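Local atomic coordinates of Asp/Glu-specific dipeptidyl-peptidase (Flavobacterium psychrophilum, PDB entry 5JXF), a protein that removes dipeptides from the N-terminus of oligopeptides as a serine peptidase of family S46, with strict specificity for Asp or Glu at the P1 position. Residues 145-150 with 173-178; 187-192 with 196-201. All coordinates share one frame; numbering follows the deposited sequence.

Contact 1 (145-150 with 173-178); sequences NDVTAQ and TKVTAS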
loop_
_atom_site.group_PDB
_atom_site.type_symbol
_atom_site.label_atom_id
_atom_site.label_comp_id
_atom_site.label_asym_id
_atom_site.label_seq_id
_atom_site.Cartn_x
_atom_site.Cartn_y
_atom_site.Cartn_z
ATOM N N ASN A 145 -17.976 -33.408 -26.470
ATOM C CA ASN A 145 -18.758 -33.728 -27.664
ATOM C C ASN A 145 -19.781 -32.668 -28.060
ATOM O O ASN A 145 -20.737 -32.397 -27.337
ATOM C CB ASN A 145 -19.454 -35.068 -27.450
ATOM C CG ASN A 145 -18.503 -36.129 -26.939
ATOM O OD1 ASN A 145 -18.257 -36.242 -25.737
ATOM N ND2 ASN A 145 -17.942 -36.897 -27.853
ATOM N N ASP A 146 -19.572 -32.063 -29.218
ATOM C CA ASP A 146 -20.508 -31.065 -29.710
ATOM C C ASP A 146 -21.860 -31.700 -30.036
ATOM O O ASP A 146 -21.933 -32.701 -30.753
ATOM C CB ASP A 146 -19.949 -30.368 -30.946
ATOM C CG ASP A 146 -20.753 -29.138 -31.339
ATOM O OD1 ASP A 146 -21.981 -29.110 -31.097
ATOM O OD2 ASP A 146 -20.151 -28.196 -31.895
ATOM N N VAL A 147 -22.928 -31.101 -29.510
ATOM C CA VAL A 147 -24.280 -31.608 -29.730
ATOM C C VAL A 147 -25.249 -30.476 -30.049
ATOM O O VAL A 147 -26.439 -30.571 -29.751
ATOM C CB VAL A 147 -24.804 -32.383 -28.501
ATOM C CG1 VAL A 147 -24.043 -33.696 -28.323
ATOM C CG2 VAL A 147 -24.697 -31.530 -27.262
ATOM N N THR A 148 -24.728 -29.407 -30.655
ATOM C CA THR A 148 -25.524 -28.235 -31.013
ATOM C C THR A 148 -26.743 -28.617 -31.858
ATOM O O THR A 148 -27.880 -28.327 -31.474
ATOM C CB THR A 148 -24.695 -27.198 -31.796
ATOM O OG1 THR A 148 -23.467 -26.930 -31.107
ATOM C CG2 THR A 148 -25.475 -25.905 -31.953
ATOM N N ALA A 149 -26.500 -29.261 -33.001
ATOM C CA ALA A 149 -27.575 -29.682 -33.906
ATOM C C ALA A 149 -28.682 -30.430 -33.170
ATOM O O ALA A 149 -29.860 -30.142 -33.351
ATOM C CB ALA A 149 -27.018 -30.552 -35.029
ATOM N N GLN A 150 -28.295 -31.366 -32.314
ATOM C CA GLN A 150 -29.270 -32.149 -31.573
ATOM C C GLN A 150 -30.058 -31.307 -30.571
ATOM O O GLN A 150 -31.214 -31.605 -30.281
ATOM C CB GLN A 150 -28.577 -33.309 -30.858
ATOM C CG GLN A 150 -27.477 -33.978 -31.685
ATOM C CD GLN A 150 -26.931 -35.243 -31.033
ATOM O OE1 GLN A 150 -27.663 -35.983 -30.368
ATOM N NE2 GLN A 150 -25.631 -35.483 -31.202
ATOM N N THR A 173 -32.308 -32.900 -22.000
ATOM C CA THR A 173 -32.639 -34.113 -21.263
ATOM C C THR A 173 -32.649 -35.327 -22.203
ATOM O O THR A 173 -32.259 -36.434 -21.832
ATOM C CB THR A 173 -34.000 -33.972 -20.552
ATOM O OG1 THR A 173 -33.921 -32.919 -19.581
ATOM C CG2 THR A 173 -34.379 -35.272 -19.846
ATOM N N LYS A 174 -33.028 -35.075 -23.444
ATOM C CA LYS A 174 -33.117 -36.105 -24.471
ATOM C C LYS A 174 -31.703 -36.628 -24.807
ATOM O O LYS A 174 -31.434 -37.838 -24.741
ATOM C CB LYS A 174 -33.872 -35.500 -25.678
ATOM C CG LYS A 174 -33.885 -36.227 -27.039
ATOM C CD LYS A 174 -34.453 -35.141 -28.138
ATOM C CE LYS A 174 -34.228 -35.818 -29.545
ATOM N NZ LYS A 174 -32.843 -35.041 -29.667
ATOM N N VAL A 175 -30.775 -35.724 -25.093
ATOM C CA VAL A 175 -29.415 -36.151 -25.397
ATOM C C VAL A 175 -28.674 -36.727 -24.179
ATOM O O VAL A 175 -27.963 -37.730 -24.296
ATOM C CB VAL A 175 -28.615 -34.992 -25.999
ATOM C CG1 VAL A 175 -27.176 -35.390 -26.221
ATOM C CG2 VAL A 175 -29.260 -34.581 -27.310
ATOM N N THR A 176 -28.854 -36.104 -23.018
ATOM C CA THR A 176 -28.147 -36.519 -21.807
ATOM C C THR A 176 -28.420 -38.004 -21.519
ATOM O O THR A 176 -27.521 -38.763 -21.144
ATOM C CB THR A 176 -28.565 -35.636 -20.608
ATOM O OG1 THR A 176 -28.179 -34.277 -20.852
ATOM C CG2 THR A 176 -27.928 -36.100 -19.324
ATOM N N ALA A 177 -29.661 -38.412 -21.755
ATOM C CA ALA A 177 -30.112 -39.777 -21.494
ATOM C C ALA A 177 -29.605 -40.737 -22.570
ATOM O O ALA A 177 -29.363 -41.927 -22.323
ATOM C CB ALA A 177 -31.651 -39.814 -21.424
ATOM N N SER A 178 -29.440 -40.188 -23.767
ATOM C CA SER A 178 -29.208 -40.972 -24.965
ATOM C C SER A 178 -27.732 -41.162 -25.320
ATOM O O SER A 178 -27.329 -42.249 -25.721
ATOM C CB SER A 178 -29.945 -40.309 -26.126
ATOM O OG SER A 178 -29.236 -40.452 -27.332
#
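V175 carries this contact from the helix side, its two methyls reaching different partners in segment 145-150. The apolar touch is between V147 and V175: CG1 of V147 lies 4.1 Å from CG1 of V175, the two side chains running past each other in opposite directions. In V175, CG1 stands anti to the backbone N (chi1 176°), which leaves CG2 beside that N and turned to Q150. There CG2 of V175 sits 3.8 Å from CB of Q150 and 3.7 Å from its OE1. The glutamine, extended beyond CG, crosses the valine at about a right angle, so its stem and amide oxygen lie against the methyl without a polar bond. L200 of strand 197-214 touches both valines and joins them to the sheet.

Polar terms across the interface are slight. NZ of K174 stops 3.9 Å from the backbone O of Q150, too far to count as a bond; that oxygen takes a weak hydrogen bond from ND2 of N171.

The side-chain hydrogen bonds within the segments are those between D146 and T148. OD1 of D146 accepts from the backbone N of T148 at 2.8 Å, nearly straight at 169°, and is also bonded to OG1 of T148 at 2.6 Å on its syn lone pair. Two bonds on one oxygen fix the rotation of the carboxylate, while T148 OG1 is also bonded to the backbone N of Y198.

Leaving strand 138-146 through an Asx turn at D146, the chain enters helix 148-151 with V147 at the N-cap; helix 162-178 packs on this strand-to-helix junction, a helix laid against an antiparallel sheet.

Contact 2 (187-192 with 196-201); sequences NKVRTF and NQYILF
Segments 187-192 and 196-201 are the two arms of a beta hairpin, neighbouring strands near the connection between strand 186-192 and strand 197-214, running antiparallel at 156° with axes 4.6 Å apart at closest approach. Three hydrogen-bonded pairs, K188 with F201, R190 with I199 and F192 with Q197, join the backbones. R190 N meets I199 O at 2.8 Å, nearly straight. At the turn end the bonding is less regular: Q197 N reaches F192 O over 3.2 Å, from above the carbonyl plane.

One face carries F192, I199 and F201. CD1 of I199 sits over the middle of the F192 ring, 3.6 Å from its centroid, a CH-pi contact just 13° off the normal. With CG beside its own backbone N (chi1 -70°), F192 lays that ring across the isoleucine, and its edge atom CZ meets CZ of F201 at 4.0 Å, in the plane of the F201 ring. A serine in place of F192 would probably leave CD1 of I199 without its aromatic cover and take away the ring that CZ of F201 meets edge on. I141 and I144 of strand 138-146 extend this apolar layer.

V189, T191, Y198 and L200 occupy the other face, toward helix 162-178. CG2 of T191 lies 3.5 Å from CE2 of Y198, the two side chains pointing the same way. CG2 of V189 meets CD1 of L200 at 3.8 Å, and the same CD1 touches CB of N187 at 3.9 Å; N187 ND2 donates to T176 O in the last turn of helix 162-178 and to F179 O just beyond it.

N196 and Q197 both stand opposite F192, a classic beta bulge where the hairpin leaves its turn.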
loop_
_atom_site.group_PDB
_atom_site.type_symbol
_atom_site.label_atom_id
_atom_site.label_comp_id
_atom_site.label_asym_id
_atom_site.label_seq_id
_atom_site.Cartn_x
_atom_site.Cartn_y
_atom_site.Cartn_z
ATOM N N ASN A 187 -23.410 -38.114 -18.251
ATOM C CA ASN A 187 -23.426 -37.058 -19.238
ATOM C C ASN A 187 -23.906 -35.754 -18.630
ATOM O O ASN A 187 -24.724 -35.766 -17.712
ATOM C CB ASN A 187 -24.306 -37.462 -20.405
ATOM C CG ASN A 187 -23.731 -38.627 -21.147
ATOM O OD1 ASN A 187 -22.521 -38.866 -21.063
ATOM N ND2 ASN A 187 -24.578 -39.378 -21.861
ATOM N N LYS A 188 -23.371 -34.645 -19.141
ATOM C CA LYS A 188 -23.741 -33.288 -18.726
ATOM C C LYS A 188 -23.625 -32.369 -19.928
ATOM O O LYS A 188 -22.542 -32.231 -20.480
ATOM C CB LYS A 188 -22.837 -32.781 -17.590
ATOM C CG LYS A 188 -23.087 -31.325 -17.195
ATOM C CD LYS A 188 -24.545 -31.111 -16.798
ATOM C CE LYS A 188 -24.774 -29.738 -16.180
ATOM N NZ LYS A 188 -26.192 -29.605 -15.738
ATOM N N VAL A 189 -24.730 -31.753 -20.337
ATOM C CA VAL A 189 -24.735 -30.845 -21.474
ATOM C C VAL A 189 -24.583 -29.398 -20.988
ATOM O O VAL A 189 -25.283 -28.971 -20.074
ATOM C CB VAL A 189 -26.034 -30.984 -22.310
ATOM C CG1 VAL A 189 -26.081 -29.940 -23.402
ATOM C CG2 VAL A 189 -26.156 -32.402 -22.903
ATOM N N ARG A 190 -23.661 -28.658 -21.599
ATOM C CA ARG A 190 -23.382 -27.291 -21.196
ATOM C C ARG A 190 -23.614 -26.319 -22.314
ATOM O O ARG A 190 -23.432 -26.648 -23.487
ATOM C CB ARG A 190 -21.932 -27.152 -20.718
ATOM C CG ARG A 190 -21.618 -27.942 -19.496
ATOM C CD ARG A 190 -22.149 -27.273 -18.229
ATOM N NE ARG A 190 -21.684 -28.030 -17.069
ATOM C CZ ARG A 190 -21.686 -27.588 -15.816
ATOM N NH1 ARG A 190 -22.159 -26.381 -15.529
ATOM N NH2 ARG A 190 -21.220 -28.367 -14.847
ATOM N N THR A 191 -23.979 -25.098 -21.950
ATOM C CA THR A 191 -24.294 -24.091 -22.946
ATOM C C THR A 191 -23.096 -23.187 -23.199
ATOM O O THR A 191 -22.451 -22.724 -22.264
ATOM C CB THR A 191 -25.486 -23.253 -22.504
ATOM O OG1 THR A 191 -26.467 -24.110 -21.913
ATOM C CG2 THR A 191 -26.079 -22.523 -23.680
ATOM N N PHE A 192 -22.794 -22.946 -24.470
ATOM C CA PHE A 192 -21.678 -22.084 -24.853
ATOM C C PHE A 192 -22.129 -20.904 -25.722
ATOM O O PHE A 192 -23.141 -20.985 -26.430
ATOM C CB PHE A 192 -20.612 -22.883 -25.613
ATOM C CG PHE A 192 -19.847 -23.872 -24.768
ATOM C CD1 PHE A 192 -20.445 -25.041 -24.315
ATOM C CD2 PHE A 192 -18.505 -23.648 -24.461
ATOM C CE1 PHE A 192 -19.729 -25.949 -23.548
ATOM C CE2 PHE A 192 -17.773 -24.562 -23.702
ATOM C CZ PHE A 192 -18.379 -25.709 -23.240
ATOM N N ASN A 196 -25.480 -20.228 -28.594
ATOM C CA ASN A 196 -25.158 -20.527 -29.987
ATOM C C ASN A 196 -24.521 -21.899 -30.168
ATOM O O ASN A 196 -24.360 -22.379 -31.288
ATOM C CB ASN A 196 -24.225 -19.459 -30.556
ATOM C CG ASN A 196 -24.932 -18.149 -30.818
ATOM O OD1 ASN A 196 -25.650 -18.009 -31.807
ATOM N ND2 ASN A 196 -24.715 -17.170 -29.943
ATOM N N GLN A 197 -24.150 -22.537 -29.065
ATOM C CA GLN A 197 -23.475 -23.826 -29.143
ATOM C C GLN A 197 -23.760 -24.672 -27.905
ATOM O O GLN A 197 -23.857 -24.151 -26.798
ATOM C CB GLN A 197 -21.962 -23.627 -29.326
ATOM C CG GLN A 197 -21.170 -24.926 -29.423
ATOM C CD GLN A 197 -19.693 -24.713 -29.710
ATOM O OE1 GLN A 197 -19.184 -23.590 -29.669
ATOM N NE2 GLN A 197 -18.996 -25.803 -30.017
ATOM N N TYR A 198 -23.903 -25.977 -28.098
ATOM C CA TYR A 198 -24.148 -26.889 -26.988
ATOM C C TYR A 198 -23.185 -28.068 -27.046
ATOM O O TYR A 198 -23.068 -28.740 -28.080
ATOM C CB TYR A 198 -25.599 -27.377 -26.994
ATOM C CG TYR A 198 -26.597 -26.288 -26.686
ATOM C CD1 TYR A 198 -27.085 -25.459 -27.690
ATOM C CD2 TYR A 198 -27.043 -26.076 -25.387
ATOM C CE1 TYR A 198 -28.000 -24.451 -27.408
ATOM C CE2 TYR A 198 -27.961 -25.076 -25.097
ATOM C CZ TYR A 198 -28.436 -24.267 -26.110
ATOM O OH TYR A 198 -29.342 -23.266 -25.820
ATOM N N ILE A 199 -22.489 -28.303 -25.935
ATOM C CA ILE A 199 -21.491 -29.359 -25.857
ATOM C C ILE A 199 -21.782 -30.296 -24.705
ATOM O O ILE A 199 -22.042 -29.837 -23.586
ATOM C CB ILE A 199 -20.080 -28.795 -25.666
ATOM C CG1 ILE A 199 -19.656 -27.971 -26.880
ATOM C CG2 ILE A 199 -19.086 -29.924 -25.392
ATOM C CD1 ILE A 199 -18.382 -27.172 -26.641
ATOM N N LEU A 200 -21.726 -31.600 -24.984
ATOM C CA LEU A 200 -21.907 -32.631 -23.967
ATOM C C LEU A 200 -20.590 -33.204 -23.494
ATOM O O LEU A 200 -19.726 -33.570 -24.288
ATOM C CB LEU A 200 -22.794 -33.775 -24.496
ATOM C CG LEU A 200 -23.011 -34.983 -23.567
ATOM C CD1 LEU A 200 -24.368 -35.624 -23.843
ATOM C CD2 LEU A 200 -21.912 -36.035 -23.681
ATOM N N PHE A 201 -20.487 -33.334 -22.177
ATOM C CA PHE A 201 -19.320 -33.880 -21.519
ATOM C C PHE A 201 -19.664 -35.221 -20.901
ATOM O O PHE A 201 -20.535 -35.316 -20.034
ATOM C CB PHE A 201 -18.804 -32.914 -20.434
ATOM C CG PHE A 201 -18.232 -31.637 -20.979
ATOM C CD1 PHE A 201 -19.063 -30.654 -21.500
ATOM C CD2 PHE A 201 -16.865 -31.406 -20.944
ATOM C CE1 PHE A 201 -18.540 -29.465 -21.996
ATOM C CE2 PHE A 201 -16.333 -30.227 -21.441
ATOM C CZ PHE A 201 -17.171 -29.252 -21.965
#

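Contact 2 is a hairpin within the sheet; contact 1 is a helix laid on it. In 187-192 with 196-201, six backbone hydrogen bonds and the buried F192, I199 and F201 do the joining; contact 1, small, has V147 and V175 buried and Q150 and K174 at a more open margin. They meet at strand 197-214: N145 O with L200 N and V147 N with Y198 O are probable hydrogen bonds that seat strand 138-146 beside the hairpin, while T176 OG1 packs on V189 CG2. Helix 162-178 is followed, after a short connection, by strand 186-192, so it packs on the hairpin strands that come next. Both contacts lie away from the catalytic site and dipeptide pocket.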